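Subclass B3 metallo-beta-lactamase (Sphingobium indicum, PDB 7LUU) probably hydrolyses beta-lactam antibiotics as a subclass B3 metallo-beta-lactamase, using two zinc ions held in its active site. Local coordinates at residues R63-S68 and W209-E213. Sequence-based numbering, arbitrary orientation.
Sequences RVFGNS and WNACE
A type II' beta turn, F65 to S68, joins the first two strands of one sheet of this metallo-beta-lactamase fold and packs on the end of strand 205-213 of the other sheet. The two strand segments run nearly at right angles, at 97°. V64 and F65 both face S68, which makes a classic beta bulge where the strand enters the turn. G66 sits at the closest backbone approach, its CA 3.3 Å from C212 O. Its phi is positive, and with no side chain it lets the two backbones come this close.

E213 bonds to the turn. Its CG stands beside its own backbone N (chi1 -70°) and the chain then runs extended, which carries the carboxylate out to G66 N. G66 N donates to OE2 of E213 over 2.7 Å, almost straight, on the anti lone pair. The same carboxylate stacks nearly parallel over one face of the F65 ring, offset toward the rim. E213 CG lies 3.9 Å from the F65 ring centroid in a CH-pi contact. At the edge of that ring, F65 CE2 comes within 3.3 Å of A211 O. The side chain of K218, on strand 216-223, makes a cation-pi contact with F65.

Toward the start of segment 209-213, W209 NE1 donates to S68 OG at 2.8 Å, in the indole plane. In the given conformer of N67, S68 OG also donates to OD1 of N67 at 2.9 Å, from above the carbonyl plane. The A211 methyl packs against both, 3.6 Å from N67 OD1.

The bond to S68 OG satisfies the buried indole N-H, and the second bond may limit the hydroxyl's rotation. The R63 guanidinium, bonded to G66 O, lies near the E213 carboxylate without touching it and may help stabilise its negative charge.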
ATOM      1  N   ARG A  63       5.740   0.237  17.518  1.00 18.62           N
ATOM      2  CA  ARG A  63       5.650   1.683  17.262  1.00 15.55           C
ATOM      3  C   ARG A  63       6.777   2.071  16.319  1.00 21.92           C
ATOM      4  O   ARG A  63       7.925   1.615  16.482  1.00 25.03           O
ATOM      5  CB  ARG A  63       5.769   2.497  18.568  1.00 20.72           C
ATOM      6  CG  ARG A  63       5.713   4.025  18.345  1.00 24.27           C
ATOM      7  CD  ARG A  63       6.269   4.782  19.616  1.00 30.09           C
ATOM      8  NE  ARG A  63       5.647   4.245  20.808  1.00 25.81           N
ATOM      9  CZ  ARG A  63       4.404   4.492  21.172  1.00 31.14           C
ATOM     10  NH1 ARG A  63       3.648   5.296  20.448  1.00 37.49           N
ATOM     11  NH2 ARG A  63       3.904   3.943  22.282  1.00 41.72           N
ATOM     12  N   VAL A  64       6.451   2.855  15.292  1.00 16.59           N
ATOM     13  CA  VAL A  64       7.439   3.408  14.379  1.00 15.28           C
ATOM     14  C   VAL A  64       8.000   4.674  14.991  1.00 18.19           C
ATOM     15  O   VAL A  64       9.200   4.788  15.256  1.00 18.88           O
ATOM     16  CB  VAL A  64       6.803   3.703  13.009  1.00 15.19           C
ATOM     17  CG1 VAL A  64       7.785   4.339  12.011  1.00 18.61           C
ATOM     18  CG2 VAL A  64       6.353   2.374  12.326  1.00 16.34           C
ATOM     19  N   PHE A  65       7.121   5.634  15.226  1.00 17.08           N
ATOM     20  CA  PHE A  65       7.521   6.886  15.831  1.00 17.68           C
ATOM     21  C   PHE A  65       6.221   7.558  16.254  1.00 17.10           C
ATOM     22  O   PHE A  65       5.221   7.488  15.539  1.00 16.88           O
ATOM     23  CB  PHE A  65       8.285   7.780  14.846  1.00 19.04           C
ATOM     24  CG  PHE A  65       8.857   8.993  15.472  1.00 24.01           C
ATOM     25  CD1 PHE A  65      10.025   8.889  16.225  1.00 22.91           C
ATOM     26  CD2 PHE A  65       8.264  10.244  15.301  1.00 23.53           C
ATOM     27  CE1 PHE A  65      10.595  10.021  16.818  1.00 26.17           C
ATOM     28  CE2 PHE A  65       8.857  11.411  15.902  1.00 23.20           C
ATOM     29  CZ  PHE A  65       9.967  11.278  16.679  1.00 23.23           C
ATOM     30  N   GLY A  66       6.220   8.150  17.429  1.00 20.30           N
ATOM     31  CA  GLY A  66       5.015   8.934  17.709  1.00 19.04           C
ATOM     32  C   GLY A  66       3.813   8.050  17.830  1.00 21.58           C
ATOM     33  O   GLY A  66       3.861   6.968  18.395  1.00 24.86           O
ATOM     34  N   ASN A  67       2.771   8.501  17.135  0.58 18.55           N
ATOM     35  CA  ASN A  67       1.455   7.917  17.072  0.58 18.62           C
ATOM     36  C   ASN A  67       1.323   6.821  16.026  0.58 17.99           C
ATOM     37  O   ASN A  67       0.216   6.351  15.793  0.58 16.09           O
ATOM     38  CB  ASN A  67       0.425   9.038  16.795  0.58 21.61           C
ATOM     39  CG  ASN A  67       0.532   9.726  15.348  0.58 27.29           C
ATOM     40  OD1 ASN A  67       1.454   9.542  14.545  0.58 14.81           O
ATOM     41  ND2 ASN A  67      -0.440  10.614  15.094  0.58 29.07           N
ATOM     42  N   SER A  68       2.423   6.413  15.393  1.00 15.31           N
ATOM     43  CA  SER A  68       2.336   5.598  14.191  1.00 13.57           C
ATOM     44  C   SER A  68       2.986   4.259  14.471  1.00 15.51           C
ATOM     45  O   SER A  68       4.083   4.201  15.066  1.00 16.35           O
ATOM     46  CB  SER A  68       3.100   6.344  13.031  1.00 14.54           C
ATOM     47  OG  SER A  68       2.334   7.542  12.706  1.00 16.06           O
ATOM     48  N   TRP A 209       2.695  11.526   6.040  1.00 14.26           N
ATOM     49  CA  TRP A 209       2.191  12.293   7.150  1.00 14.95           C
ATOM     50  C   TRP A 209       3.309  12.489   8.160  1.00 15.54           C
ATOM     51  O   TRP A 209       4.313  11.781   8.153  1.00 16.69           O
ATOM     52  CB  TRP A 209       0.998  11.539   7.797  1.00 15.15           C
ATOM     53  CG  TRP A 209       1.413  10.264   8.556  1.00 14.94           C
ATOM     54  CD1 TRP A 209       1.641  10.098   9.906  1.00 15.88           C
ATOM     55  CD2 TRP A 209       1.662   8.975   7.947  1.00 13.74           C
ATOM     56  NE1 TRP A 209       1.992   8.778  10.179  1.00 15.14           N
ATOM     57  CE2 TRP A 209       1.973   8.065   9.005  1.00 13.84           C
ATOM     58  CE3 TRP A 209       1.582   8.508   6.649  1.00 13.27           C
ATOM     59  CZ2 TRP A 209       2.311   6.712   8.776  1.00 15.44           C
ATOM     60  CZ3 TRP A 209       1.893   7.105   6.399  1.00 12.73           C
ATOM     61  CH2 TRP A 209       2.258   6.253   7.484  1.00 14.19           C
ATOM     62  N   ASN A 210       3.100  13.440   9.075  1.00 16.26           N
ATOM     63  CA  ASN A 210       4.026  13.688  10.192  1.00 16.94           C
ATOM     64  C   ASN A 210       3.599  12.914  11.438  1.00 19.42           C
ATOM     65  O   ASN A 210       2.404  12.838  11.762  1.00 18.47           O
ATOM     66  CB  ASN A 210       4.030  15.178  10.528  1.00 20.16           C
ATOM     67  CG  ASN A 210       5.042  15.978   9.713  1.00 27.25           C
ATOM     68  OD1 ASN A 210       5.812  15.407   8.932  1.00 25.41           O
ATOM     69  ND2 ASN A 210       5.059  17.318   9.910  1.00 24.36           N
ATOM     70  N   ALA A 211       4.594  12.334  12.122  1.00 17.10           N
ATOM     71  CA  ALA A 211       4.425  11.710  13.427  1.00 18.50           C
ATOM     72  C   ALA A 211       5.337  12.437  14.386  1.00 18.48           C
ATOM     73  O   ALA A 211       6.476  12.766  14.027  1.00 20.24           O
ATOM     74  CB  ALA A 211       4.753  10.200  13.378  1.00 19.10           C
ATOM     75  N   CYS A 212       4.813  12.770  15.574  1.00 19.67           N
ATOM     76  CA  CYS A 212       5.570  13.610  16.483  1.00 20.41           C
ATOM     77  C   CYS A 212       5.724  12.947  17.836  1.00 20.96           C
ATOM     78  O   CYS A 212       4.840  12.226  18.277  1.00 24.42           O
ATOM     79  CB  CYS A 212       4.889  14.988  16.683  1.00 21.85           C
ATOM     80  SG  CYS A 212       4.655  15.839  15.073  1.00 28.64           S
ATOM     81  N   GLU A 213       6.858  13.239  18.488  1.00 27.86           N
ATOM     82  CA  GLU A 213       7.100  12.884  19.893  1.00 27.49           C
ATOM     83  C   GLU A 213       7.548  14.164  20.552  1.00 26.82           C
ATOM     84  O   GLU A 213       8.646  14.642  20.247  1.00 29.90           O
ATOM     85  CB  GLU A 213       8.162  11.795  20.027  1.00 26.05           C
ATOM     86  CG  GLU A 213       7.621  10.410  19.512  1.00 25.75           C
ATOM     87  CD  GLU A 213       8.609   9.261  19.597  1.00 35.03           C
ATOM     88  OE1 GLU A 213       9.710   9.461  20.201  1.00 34.61           O
ATOM     89  OE2 GLU A 213       8.318   8.144  19.079  1.00 30.71           O
TER
HETATM   90  O   HOH W   1       0.173  12.093  13.271  1.00 47.80           O